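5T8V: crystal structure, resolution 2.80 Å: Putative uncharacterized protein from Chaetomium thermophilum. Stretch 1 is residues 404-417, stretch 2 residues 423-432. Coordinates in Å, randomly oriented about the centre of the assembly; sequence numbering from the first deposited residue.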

ATOM      1  N   LEU A 404     -23.958  12.281   3.682  1.00 43.41           N
ATOM      2  CA  LEU A 404     -24.535  12.521   5.000  1.00 40.42           C
ATOM      3  C   LEU A 404     -24.053  11.483   6.004  1.00 37.11           C
ATOM      4  O   LEU A 404     -23.802  11.809   7.168  1.00 36.80           O
ATOM      5  N   LEU A 405     -23.924  10.226   5.574  1.00 22.18           N
ATOM      6  CA  LEU A 405     -23.276   9.224   6.412  1.00 20.00           C
ATOM      7  C   LEU A 405     -21.870   9.670   6.789  1.00 19.55           C
ATOM      8  O   LEU A 405     -21.472   9.589   7.957  1.00 18.16           O
ATOM      9  N   ASP A 406     -21.103  10.155   5.808  1.00 28.88           N
ATOM     10  CA  ASP A 406     -19.758  10.645   6.098  1.00 29.36           C
ATOM     11  C   ASP A 406     -19.791  11.768   7.126  1.00 29.68           C
ATOM     12  O   ASP A 406     -18.971  11.795   8.052  1.00 29.27           O
ATOM     13  N   LEU A 407     -20.730  12.706   6.983  1.00 35.57           N
ATOM     14  CA  LEU A 407     -20.813  13.825   7.917  1.00 36.62           C
ATOM     15  C   LEU A 407     -21.159  13.345   9.322  1.00 34.62           C
ATOM     16  O   LEU A 407     -20.552  13.781  10.310  1.00 35.20           O
ATOM     17  N   PHE A 408     -22.140  12.449   9.431  1.00 26.00           N
ATOM     18  CA  PHE A 408     -22.481  11.884  10.731  1.00 22.91           C
ATOM     19  C   PHE A 408     -21.270  11.214  11.363  1.00 19.99           C
ATOM     20  O   PHE A 408     -20.968  11.434  12.540  1.00 17.72           O
ATOM     21  N   VAL A 409     -20.560  10.391  10.591  1.00 21.11           N
ATOM     22  CA  VAL A 409     -19.388   9.713  11.133  1.00 20.64           C
ATOM     23  C   VAL A 409     -18.365  10.731  11.615  1.00 20.68           C
ATOM     24  O   VAL A 409     -17.794  10.588  12.701  1.00 19.01           O
ATOM     25  N   GLU A 410     -18.124  11.778  10.828  1.00 32.88           N
ATOM     26  CA  GLU A 410     -17.152  12.791  11.228  1.00 34.97           C
ATOM     27  C   GLU A 410     -17.543  13.435  12.553  1.00 32.39           C
ATOM     28  O   GLU A 410     -16.708  13.590  13.453  1.00 31.96           O
ATOM     29  N   ASP A 411     -18.817  13.809  12.698  1.00 21.88           N
ATOM     30  CA  ASP A 411     -19.252  14.433  13.945  1.00 20.76           C
ATOM     31  C   ASP A 411     -19.143  13.464  15.119  1.00 19.68           C
ATOM     32  O   ASP A 411     -18.712  13.850  16.212  1.00 19.63           O
ATOM     33  N   PHE A 412     -19.529  12.202  14.914  1.00 13.37           N
ATOM     34  CA  PHE A 412     -19.415  11.216  15.984  1.00 12.15           C
ATOM     35  C   PHE A 412     -17.965  11.046  16.420  1.00 11.88           C
ATOM     36  O   PHE A 412     -17.672  10.985  17.618  1.00 11.25           O
ATOM     37  N   ILE A 413     -17.043  10.962  15.459  1.00 15.46           N
ATOM     38  CA  ILE A 413     -15.622  10.893  15.792  1.00 15.49           C
ATOM     39  C   ILE A 413     -15.215  12.113  16.609  1.00 16.54           C
ATOM     40  O   ILE A 413     -14.520  11.998  17.624  1.00 16.86           O
ATOM     41  N   THR A 414     -15.636  13.301  16.170  1.00 15.08           N
ATOM     42  CA  THR A 414     -15.292  14.517  16.900  1.00 15.17           C
ATOM     43  C   THR A 414     -15.703  14.419  18.362  1.00 15.66           C
ATOM     44  O   THR A 414     -14.970  14.862  19.254  1.00 17.68           O
ATOM     45  N   CYS A 415     -16.870  13.835  18.628  1.00 18.26           N
ATOM     46  CA  CYS A 415     -17.407  13.738  19.977  1.00 17.23           C
ATOM     47  C   CYS A 415     -17.061  12.421  20.661  1.00 15.41           C
ATOM     48  O   CYS A 415     -17.560  12.166  21.760  1.00 15.04           O
ATOM     49  N   LEU A 416     -16.224  11.586  20.042  1.00 13.68           N
ATOM     50  CA  LEU A 416     -15.937  10.265  20.596  1.00 11.69           C
ATOM     51  C   LEU A 416     -15.451  10.360  22.037  1.00 12.03           C
ATOM     52  O   LEU A 416     -16.010   9.725  22.938  1.00 12.06           O
ATOM     53  N   ASP A 417     -14.408  11.157  22.275  1.00 14.98           N
ATOM     54  CA  ASP A 417     -13.802  11.269  23.596  1.00 14.97           C
ATOM     55  C   ASP A 417     -14.371  12.425  24.404  1.00 14.44           C
ATOM     56  O   ASP A 417     -13.687  12.952  25.290  1.00 14.99           O
ATOM     57  N   ALA A 423     -22.991   8.862  23.551  1.00 12.45           N
ATOM     58  CA  ALA A 423     -23.606   8.121  22.458  1.00  9.86           C
ATOM     59  C   ALA A 423     -22.713   8.030  21.229  1.00  9.95           C
ATOM     60  O   ALA A 423     -23.011   7.239  20.326  1.00 11.95           O
ATOM     61  N   ALA A 424     -21.637   8.814  21.167  1.00  9.06           N
ATOM     62  CA  ALA A 424     -20.711   8.714  20.045  1.00  9.60           C
ATOM     63  C   ALA A 424     -20.099   7.323  19.967  1.00  9.67           C
ATOM     64  O   ALA A 424     -20.042   6.715  18.892  1.00 10.97           O
ATOM     65  N   GLU A 425     -19.625   6.802  21.100  1.00  8.63           N
ATOM     66  CA  GLU A 425     -19.012   5.481  21.095  1.00  8.51           C
ATOM     67  C   GLU A 425     -20.025   4.399  20.759  1.00  8.95           C
ATOM     68  O   GLU A 425     -19.653   3.364  20.201  1.00 11.11           O
ATOM     69  N   LEU A 426     -21.298   4.607  21.094  1.00  9.84           N
ATOM     70  CA  LEU A 426     -22.310   3.593  20.813  1.00 12.01           C
ATOM     71  C   LEU A 426     -22.675   3.581  19.333  1.00 10.53           C
ATOM     72  O   LEU A 426     -22.715   2.516  18.699  1.00 10.77           O
ATOM     73  N   LEU A 427     -22.937   4.760  18.766  1.00  9.53           N
ATOM     74  CA  LEU A 427     -23.212   4.852  17.338  1.00 10.19           C
ATOM     75  C   LEU A 427     -22.032   4.336  16.524  1.00 10.44           C
ATOM     76  O   LEU A 427     -22.202   3.539  15.592  1.00 15.04           O
ATOM     77  N   LEU A 428     -20.821   4.776  16.874  1.00 14.23           N
ATOM     78  CA  LEU A 428     -19.628   4.306  16.177  1.00 13.96           C
ATOM     79  C   LEU A 428     -19.411   2.814  16.381  1.00 13.38           C
ATOM     80  O   LEU A 428     -18.915   2.131  15.481  1.00 14.15           O
ATOM     81  N   ARG A 429     -19.764   2.292  17.557  1.00 14.83           N
ATOM     82  CA  ARG A 429     -19.609   0.865  17.817  1.00 14.88           C
ATOM     83  C   ARG A 429     -20.502   0.047  16.896  1.00 15.82           C
ATOM     84  O   ARG A 429     -20.040  -0.887  16.230  1.00 16.23           O
ATOM     85  N   LEU A 430     -21.793   0.381  16.849  1.00 11.43           N
ATOM     86  CA  LEU A 430     -22.704  -0.373  15.994  1.00 12.19           C
ATOM     87  C   LEU A 430     -22.344  -0.201  14.524  1.00 13.77           C
ATOM     88  O   LEU A 430     -22.399  -1.162  13.744  1.00 15.10           O
ATOM     89  N   LEU A 431     -21.964   1.013  14.126  1.00 23.18           N
ATOM     90  CA  LEU A 431     -21.526   1.225  12.752  1.00 25.29           C
ATOM     91  C   LEU A 431     -20.330   0.339  12.424  1.00 26.35           C
ATOM     92  O   LEU A 431     -20.285  -0.295  11.363  1.00 30.32           O
ATOM     93  N   MET A 432     -19.363   0.263  13.338  1.00 16.22           N
ATOM     94  CA  MET A 432     -18.177  -0.554  13.110  1.00 16.12           C
ATOM     95  C   MET A 432     -18.543  -2.027  12.988  1.00 16.78           C
ATOM     96  O   MET A 432     -18.114  -2.709  12.051  1.00 18.07           O
TER

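Leu-428 lies at the centre of the contact. Its CA-to-CB bond points toward stretch 1, and its rotamer is m at chi1 and t at chi2. Both methyls are in use. CD2 meets Ile-413 CD1 at 3.6 Å, and CD1 meets Leu-416 CD1 at 3.8 Å. Its CG lies 3.8 Å from Phe-412 CB, so the branch point of the leucine rests on the base of the phenylalanine.

Ile-413 starts out facing away from stretch 2. Its m, m rotamer brings the end of the side chain back, which is how CD1 reaches Leu-428.

Phe-412 points toward stretch 2 with chi1 in m. Leu-427, also m at chi1 and t at chi2, places CD1 over one face of this ring. The methyl is 3.8 Å from the ring centroid and 19° off the normal, a CH-pi contact. The closest ring atom is Phe-412 CZ, 3.6 Å from Leu-427 CD1.

Ala-424 marks the tightest backbone approach. Its CA is 4.9 Å from the CA of Phe-412. The small side chain points toward stretch 1 and sits against main chain: Ala-424 CB is 3.4 Å from Phe-412 O, 3.5 Å from Cys-415 O and 3.7 Å from Leu-416 CA. Cys-415 is the first residue to leave helical phi/psi, so the alanine packs where helix 404-414 gives way.

The helix axes come within 8.8 Å of each other, with 135° between their N-to-C directions. Towards the start of stretch 1 the partner is Leu-431, t at both chi angles. Its CD1 touches Val-409 CG2 at 3.6 Å and Leu-405 CD1 at 4.0 Å. Val-409 is t. Leu-405 is t, p; it leaves its helix sideways, but its end comes nearer to stretch 2.

Leu-416 closes the other end. It too is t, p and starts sideways before its end approaches. Besides Leu-428, its CD1 packs on Glu-425, 3.9 Å from Glu-425 CA and 4.0 Å from Glu-425 CB.

Glu-425 brings the contact to its polar edge. Its chi1 is t and chi2 is m, and the end of the side chain leads away from stretch 1. The carboxylate pairs with Arg-429 one turn along the same helix. Arg-429 NE donates to Glu-425 OE2 at 3.1 Å, and Arg-429 NH2 donates to Glu-425 OE1 at 3.2 Å, forming a salt bridge. On stretch 1, Thr-414 OG1 donates to Glu-410 O at 3.1 Å within its own helix. No hydrogen bond crosses between the stretches.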

ATOM      1  CB  LEU A 404     -26.057  12.527   4.916  1.00 41.24           C
ATOM      2  CG  LEU A 404     -26.623  13.665   4.068  1.00 45.65           C
ATOM      3  CD1 LEU A 404     -26.970  13.182   2.668  1.00 47.64           C
ATOM      4  CD2 LEU A 404     -27.829  14.283   4.745  1.00 45.70           C
ATOM      5  CB  LEU A 405     -23.245   7.880   5.683  1.00 20.39           C
ATOM      6  CG  LEU A 405     -22.324   6.787   6.235  1.00 19.30           C
ATOM      7  CD1 LEU A 405     -22.578   6.533   7.706  1.00 17.61           C
ATOM      8  CD2 LEU A 405     -22.512   5.505   5.444  1.00 20.07           C
ATOM      9  CB  ASP A 406     -19.079  11.117   4.813  1.00 32.32           C
ATOM     10  CG  ASP A 406     -18.660   9.969   3.914  1.00 34.93           C
ATOM     11  OD1 ASP A 406     -18.462   8.846   4.426  1.00 34.76           O
ATOM     12  OD2 ASP A 406     -18.519  10.192   2.693  1.00 37.55           O
ATOM     13  CB  LEU A 407     -21.849  14.836   7.424  1.00 41.05           C
ATOM     14  CG  LEU A 407     -21.325  15.913   6.472  1.00 44.74           C
ATOM     15  CD1 LEU A 407     -22.479  16.631   5.794  1.00 46.96           C
ATOM     16  CD2 LEU A 407     -20.453  16.904   7.226  1.00 44.81           C
ATOM     17  CB  PHE A 408     -23.631  10.886  10.589  1.00 23.46           C
ATOM     18  CG  PHE A 408     -24.987  11.525  10.542  1.00 25.46           C
ATOM     19  CD1 PHE A 408     -25.465  12.242  11.625  1.00 25.75           C
ATOM     20  CD2 PHE A 408     -25.791  11.395   9.422  1.00 27.54           C
ATOM     21  CE1 PHE A 408     -26.715  12.828  11.588  1.00 27.62           C
ATOM     22  CE2 PHE A 408     -27.041  11.978   9.377  1.00 29.02           C
ATOM     23  CZ  PHE A 408     -27.506  12.694  10.462  1.00 29.10           C
ATOM     24  CB  VAL A 409     -18.792   8.753  10.087  1.00 20.53           C
ATOM     25  CG1 VAL A 409     -17.465   8.174  10.574  1.00 20.17           C
ATOM     26  CG2 VAL A 409     -19.772   7.627   9.794  1.00 19.85           C
ATOM     27  CB  GLU A 410     -17.015  13.845  10.130  1.00 40.63           C
ATOM     28  CG  GLU A 410     -16.243  13.366   8.908  1.00 45.79           C
ATOM     29  CD  GLU A 410     -16.171  14.417   7.816  1.00 50.59           C
ATOM     30  OE1 GLU A 410     -17.071  14.443   6.950  1.00 52.40           O
ATOM     31  OE2 GLU A 410     -15.216  15.223   7.832  1.00 52.78           O
ATOM     32  CB  ASP A 411     -20.680  14.951  13.802  1.00 20.95           C
ATOM     33  CG  ASP A 411     -20.756  16.214  12.972  1.00 24.22           C
ATOM     34  OD1 ASP A 411     -19.831  16.454  12.169  1.00 26.29           O
ATOM     35  OD2 ASP A 411     -21.734  16.972  13.125  1.00 24.88           O
ATOM     36  CB  PHE A 412     -19.996   9.874  15.528  1.00 11.78           C
ATOM     37  CG  PHE A 412     -21.451   9.933  15.132  1.00 12.13           C
ATOM     38  CD1 PHE A 412     -22.278  10.941  15.598  1.00 12.39           C
ATOM     39  CD2 PHE A 412     -21.990   8.971  14.293  1.00 12.35           C
ATOM     40  CE1 PHE A 412     -23.611  10.989  15.231  1.00 12.85           C
ATOM     41  CE2 PHE A 412     -23.320   9.013  13.925  1.00 12.81           C
ATOM     42  CZ  PHE A 412     -24.131  10.022  14.393  1.00 13.05           C
ATOM     43  CB  ILE A 413     -14.773  10.775  14.512  1.00 17.08           C
ATOM     44  CG1 ILE A 413     -15.136   9.511  13.722  1.00 17.89           C
ATOM     45  CG2 ILE A 413     -13.286  10.787  14.853  1.00 17.16           C
ATOM     46  CD1 ILE A 413     -14.758   8.217  14.382  1.00 17.90           C
ATOM     47  CB  THR A 414     -15.951  15.729  16.236  1.00 15.82           C
ATOM     48  OG1 THR A 414     -15.350  15.956  14.956  1.00 16.94           O
ATOM     49  CG2 THR A 414     -15.794  16.985  17.093  1.00 16.54           C
ATOM     50  CB  CYS A 415     -18.927  13.907  19.949  1.00 18.14           C
ATOM     51  SG  CYS A 415     -19.493  15.511  19.367  1.00 20.49           S
ATOM     52  CB  LEU A 416     -14.901   9.550  19.726  1.00 11.42           C
ATOM     53  CG  LEU A 416     -14.386   8.198  20.233  1.00 11.84           C
ATOM     54  CD1 LEU A 416     -15.523   7.195  20.400  1.00 11.75           C
ATOM     55  CD2 LEU A 416     -13.330   7.646  19.291  1.00 12.63           C
ATOM     56  CB  ASP A 417     -12.283  11.402  23.468  1.00 17.26           C
ATOM     57  CG  ASP A 417     -11.863  12.638  22.697  1.00 21.66           C
ATOM     58  OD1 ASP A 417     -12.651  13.118  21.852  1.00 24.58           O
ATOM     59  OD2 ASP A 417     -10.737  13.130  22.931  1.00 22.30           O
ATOM     60  CB  ALA A 423     -24.940   8.760  22.072  1.00 11.39           C
ATOM     61  CB  ALA A 424     -19.611   9.771  20.173  1.00 11.42           C
ATOM     62  CB  GLU A 425     -18.357   5.194  22.448  1.00  8.26           C
ATOM     63  CG  GLU A 425     -17.680   3.823  22.547  1.00  9.72           C
ATOM     64  CD  GLU A 425     -18.646   2.700  22.881  1.00 11.27           C
ATOM     65  OE1 GLU A 425     -19.748   2.990  23.397  1.00 13.51           O
ATOM     66  OE2 GLU A 425     -18.307   1.525  22.621  1.00 10.42           O
ATOM     67  CB  LEU A 426     -23.546   3.842  21.679  1.00  8.59           C
ATOM     68  CG  LEU A 426     -24.732   2.898  21.476  1.00 10.65           C
ATOM     69  CD1 LEU A 426     -24.311   1.443  21.588  1.00  9.16           C
ATOM     70  CD2 LEU A 426     -25.818   3.216  22.489  1.00  9.03           C
ATOM     71  CB  LEU A 427     -23.535   6.299  16.971  1.00 10.54           C
ATOM     72  CG  LEU A 427     -24.853   6.832  17.536  1.00 10.62           C
ATOM     73  CD1 LEU A 427     -24.857   8.345  17.548  1.00 10.98           C
ATOM     74  CD2 LEU A 427     -26.019   6.305  16.719  1.00 11.70           C
ATOM     75  CB  LEU A 428     -18.404   5.086  16.654  1.00 13.14           C
ATOM     76  CG  LEU A 428     -18.329   6.550  16.222  1.00 13.26           C
ATOM     77  CD1 LEU A 428     -17.274   7.289  17.034  1.00 13.09           C
ATOM     78  CD2 LEU A 428     -18.027   6.649  14.738  1.00 14.28           C
ATOM     79  CB  ARG A 429     -19.931   0.557  19.279  1.00 15.17           C
ATOM     80  CG  ARG A 429     -19.710  -0.897  19.678  1.00 17.15           C
ATOM     81  CD  ARG A 429     -20.685  -1.331  20.761  1.00 17.10           C
ATOM     82  NE  ARG A 429     -20.605  -0.485  21.949  1.00 17.50           N
ATOM     83  CZ  ARG A 429     -21.451  -0.551  22.970  1.00 16.80           C
ATOM     84  NH1 ARG A 429     -22.452  -1.420  22.958  1.00 15.82           N
ATOM     85  NH2 ARG A 429     -21.300   0.260  24.007  1.00 16.74           N
ATOM     86  CB  LEU A 430     -24.144   0.058  16.256  1.00 11.89           C
ATOM     87  CG  LEU A 430     -24.616  -0.126  17.700  1.00 11.50           C
ATOM     88  CD1 LEU A 430     -26.037   0.368  17.851  1.00 13.27           C
ATOM     89  CD2 LEU A 430     -24.513  -1.576  18.135  1.00 11.36           C
ATOM     90  CB  LEU A 431     -21.188   2.701  12.539  1.00 26.76           C
ATOM     91  CG  LEU A 431     -21.325   3.239  11.115  1.00 31.41           C
ATOM     92  CD1 LEU A 431     -21.420   4.752  11.130  1.00 32.72           C
ATOM     93  CD2 LEU A 431     -20.161   2.805  10.256  1.00 33.84           C
ATOM     94  CB  MET A 432     -17.171  -0.329  14.240  1.00 15.16           C
ATOM     95  CG  MET A 432     -15.946  -1.225  14.176  1.00 17.51           C
ATOM     96  SD  MET A 432     -16.194  -2.813  14.993  1.00 19.29           S
ATOM     97  CE  MET A 432     -16.265  -2.307  16.711  1.00 18.23           C
TER